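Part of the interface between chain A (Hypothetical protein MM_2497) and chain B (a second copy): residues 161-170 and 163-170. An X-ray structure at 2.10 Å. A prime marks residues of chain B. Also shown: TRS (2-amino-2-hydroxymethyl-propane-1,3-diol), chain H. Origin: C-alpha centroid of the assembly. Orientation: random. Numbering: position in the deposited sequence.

Chain A 161-170: EIYDSFMAGT
Chain B 163-170: YDSFMAGT

Two copies of the same loop meet in a nearly symmetric contact held by reciprocal hydrogen bonds, with phenylalanine, glycine and selenomethionine packing beside them, in which the aspartate of each chain reaches across to bind the serine hydroxyl and a backbone amide of the other, burying 513 Å² in all. The register pairs like with like: the CA atoms of Ser165 and Ser165′ lie 4.4 Å apart, those of Phe166 and Phe166′ 4.0 Å. In chain A a strand ends at Ile162; from there to Ser165 the backbone is extended, as it is from Tyr163′ to Ser165′ (Ser165 -137/128, Ser165′ -136/129). Phi/psi then turn helical over residues 166-168 in both chains, and a type I turn runs from Met167 to Thr170 and from Met167′ to Thr170′.

Asp164 (chi1 t, chi2 34°) and Asp164′ (t, 33°) set CB sideways, yet their carboxylates come nearer the partner. Asp164 OD2 accepts from Ser165′ OG at 2.8 Å, while Asp164 OD1 accepts from Met167′ N at 2.9 Å (162°) and weakly from Phe166′ N at 2.7 Å, where the angle falls to 126°. In return, Ser165 OG donates to Asp164′ OD2 at 2.7 Å and Met167 N to Asp164′ OD1 at 2.9 Å (150°). Each carboxylate thus spans the partner's loop, with one oxygen on the serine hydroxyl and the other on the amide of residue 167, where phi/psi are helical but the regular bonds are absent. Each serine (chi1 t) also serves its own chain, with Ala168 N donating to Ser165 OG at 3.0 Å and Ala168′ N to Ser165′ OG at 3.1 Å.

Near the centre, like atoms face one another without bonding: Asp164 O and Asp164′ O, both acceptors, are 3.3 Å apart, and Phe166 N and Phe166′ N, both donors, 3.4 Å.

Both phenylalanines are t (chi2 107° for Phe166, 92° for Phe166′). Gly169′ CA lies at the edge of the Phe166 ring, 3.9 Å from Phe166 CD1; Gly169 O lies at the edge of the other ring, 4.0 Å from Phe166′ CE1. Glycine makes room here: an ideal CB on Gly169 would clash with Phe166′ CD1 at 2.6 Å, and one on Gly169′ with Phe166 CD1 at 2.5 Å. Selenomethionines Met167 and Met167′ are both m, m; Met167′ CE packs 4.1 Å from Ile162 CG2.

A Tris molecule, probably from the crystallisation liquor, covers one face of each ring. Its O2 donates to Thr170 OG1 at 2.7 Å and its O1 to Phe166′ O at 2.9 Å. Thr170 OG1 donates in turn to Phe166 O at 2.6 Å.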

# COMPACT_ATOMS: atom_id res chain seq x y z
N GLU A 161 -6.50 12.33 -10.55
CA GLU A 161 -6.95 11.24 -9.79
C GLU A 161 -5.75 10.58 -9.09
O GLU A 161 -4.76 10.29 -9.74
CB GLU A 161 -7.49 10.22 -10.76
CG GLU A 161 -8.38 9.28 -10.05
CD GLU A 161 -8.77 8.11 -10.87
OE1 GLU A 161 -8.89 8.23 -12.10
OE2 GLU A 161 -8.89 7.03 -10.27
N ILE A 162 -5.89 10.29 -7.77
CA ILE A 162 -5.00 9.39 -6.99
C ILE A 162 -5.54 7.99 -7.16
O ILE A 162 -6.64 7.69 -6.70
CB ILE A 162 -5.01 9.70 -5.46
CG1 ILE A 162 -4.64 11.18 -5.17
CG2 ILE A 162 -4.05 8.72 -4.69
CD1 ILE A 162 -3.38 11.56 -5.78
N TYR A 163 -4.74 7.13 -7.79
CA TYR A 163 -5.14 5.76 -7.98
C TYR A 163 -4.78 4.99 -6.73
O TYR A 163 -3.60 4.88 -6.45
CB TYR A 163 -4.32 5.15 -9.17
CG TYR A 163 -4.84 3.79 -9.59
CD1 TYR A 163 -6.09 3.67 -10.14
CD2 TYR A 163 -4.10 2.64 -9.41
CE1 TYR A 163 -6.61 2.44 -10.51
CE2 TYR A 163 -4.61 1.36 -9.78
CZ TYR A 163 -5.84 1.31 -10.35
OH TYR A 163 -6.37 0.13 -10.72
N ASP A 164 -5.74 4.41 -6.03
CA ASP A 164 -5.52 3.86 -4.70
C ASP A 164 -5.44 2.35 -4.78
O ASP A 164 -6.43 1.67 -4.62
CB ASP A 164 -6.67 4.28 -3.77
CG ASP A 164 -6.61 3.58 -2.43
OD1 ASP A 164 -5.48 3.32 -1.92
OD2 ASP A 164 -7.66 3.23 -1.87
N SER A 165 -4.26 1.80 -4.97
CA SER A 165 -4.06 0.40 -5.17
C SER A 165 -2.85 0.01 -4.32
O SER A 165 -1.78 0.52 -4.55
CB SER A 165 -3.62 0.19 -6.64
OG SER A 165 -3.28 -1.17 -6.81
N PHE A 166 -2.99 -1.02 -3.49
CA PHE A 166 -1.93 -1.64 -2.74
C PHE A 166 -0.92 -2.29 -3.73
O PHE A 166 0.29 -2.23 -3.50
CB PHE A 166 -2.57 -2.72 -1.80
CG PHE A 166 -1.62 -3.32 -0.74
CD1 PHE A 166 -1.74 -2.99 0.58
CD2 PHE A 166 -0.64 -4.24 -1.08
CE1 PHE A 166 -0.91 -3.59 1.56
CE2 PHE A 166 0.24 -4.79 -0.15
CZ PHE A 166 0.10 -4.49 1.16
N MSE A 167 -1.41 -2.97 -4.77
CA MSE A 167 -0.51 -3.76 -5.61
C MSE A 167 0.32 -2.82 -6.50
O MSE A 167 1.51 -3.02 -6.62
CB MSE A 167 -1.29 -4.72 -6.48
CG MSE A 167 -2.12 -5.78 -5.73
SE MSE A 167 -1.15 -6.90 -4.51
CE MSE A 167 -2.37 -6.72 -2.89
N ALA A 168 -0.31 -1.79 -7.09
CA ALA A 168 0.43 -0.90 -7.98
C ALA A 168 1.30 0.07 -7.11
O ALA A 168 2.24 0.71 -7.58
CB ALA A 168 -0.57 -0.06 -8.89
N GLY A 169 0.98 0.17 -5.84
CA GLY A 169 1.80 0.96 -4.96
C GLY A 169 2.94 0.30 -4.23
O GLY A 169 3.69 0.98 -3.53
N THR A 170 3.11 -1.02 -4.41
CA THR A 170 4.27 -1.79 -3.88
C THR A 170 5.38 -1.80 -4.90
O THR A 170 5.43 -2.63 -5.84
CB THR A 170 3.79 -3.19 -3.55
OG1 THR A 170 2.67 -3.04 -2.68
CG2 THR A 170 4.82 -4.06 -2.83
N TYR B 163 -9.50 -6.79 -1.20
CA TYR B 163 -9.72 -5.39 -1.50
C TYR B 163 -8.36 -4.69 -1.71
O TYR B 163 -7.52 -4.71 -0.84
CB TYR B 163 -10.43 -4.77 -0.35
CG TYR B 163 -10.91 -3.41 -0.66
CD1 TYR B 163 -11.95 -3.19 -1.58
CD2 TYR B 163 -10.38 -2.33 0.03
CE1 TYR B 163 -12.40 -1.88 -1.83
CE2 TYR B 163 -10.82 -1.03 -0.19
CZ TYR B 163 -11.79 -0.79 -1.12
OH TYR B 163 -12.18 0.52 -1.26
N ASP B 164 -8.14 -4.10 -2.86
CA ASP B 164 -6.79 -3.69 -3.24
C ASP B 164 -6.72 -2.20 -2.94
O ASP B 164 -7.12 -1.41 -3.72
CB ASP B 164 -6.52 -4.01 -4.73
CG ASP B 164 -5.22 -3.40 -5.26
OD1 ASP B 164 -4.25 -3.28 -4.44
OD2 ASP B 164 -5.17 -3.04 -6.47
N SER B 165 -6.28 -1.82 -1.75
CA SER B 165 -6.26 -0.42 -1.39
C SER B 165 -4.93 -0.01 -0.66
O SER B 165 -4.51 -0.60 0.31
CB SER B 165 -7.47 -0.13 -0.50
OG SER B 165 -7.37 1.15 0.05
N PHE B 166 -4.30 1.05 -1.16
CA PHE B 166 -3.04 1.53 -0.60
C PHE B 166 -3.33 2.15 0.73
O PHE B 166 -2.60 1.93 1.72
CB PHE B 166 -2.52 2.56 -1.58
CG PHE B 166 -1.20 3.15 -1.21
CD1 PHE B 166 -0.01 2.59 -1.66
CD2 PHE B 166 -1.12 4.29 -0.34
CE1 PHE B 166 1.22 3.20 -1.32
CE2 PHE B 166 0.11 4.85 0.01
CZ PHE B 166 1.28 4.27 -0.49
N MSE B 167 -4.37 2.98 0.77
CA MSE B 167 -4.76 3.78 1.95
C MSE B 167 -5.25 2.90 3.10
O MSE B 167 -4.81 3.07 4.23
CB MSE B 167 -5.86 4.71 1.55
CG MSE B 167 -5.44 5.69 0.55
SE MSE B 167 -3.88 6.79 0.83
CE MSE B 167 -3.25 6.82 -1.09
N ALA B 168 -6.09 1.93 2.77
CA ALA B 168 -6.60 0.90 3.68
C ALA B 168 -5.53 -0.07 4.14
O ALA B 168 -5.61 -0.67 5.29
CB ALA B 168 -7.80 0.10 2.98
N GLY B 169 -4.53 -0.21 3.26
CA GLY B 169 -3.45 -1.04 3.51
C GLY B 169 -2.37 -0.42 4.40
O GLY B 169 -1.43 -1.16 4.79
N THR B 170 -2.58 0.86 4.81
CA THR B 170 -1.54 1.61 5.52
C THR B 170 -1.87 1.58 7.00
O THR B 170 -2.57 2.44 7.55
CB THR B 170 -1.39 3.09 4.99
OG1 THR B 170 -1.02 3.09 3.60
CG2 THR B 170 -0.31 3.87 5.75
C TRS H . 1.99 -0.24 0.95
C1 TRS H . 0.61 0.43 0.82
C2 TRS H . 2.12 -1.08 -0.33
C3 TRS H . 3.11 0.82 1.01
N TRS H . 2.09 -1.09 2.17
O1 TRS H . -0.17 0.36 1.98
O2 TRS H . 2.91 -2.26 -0.11
O3 TRS H . 3.09 1.53 2.25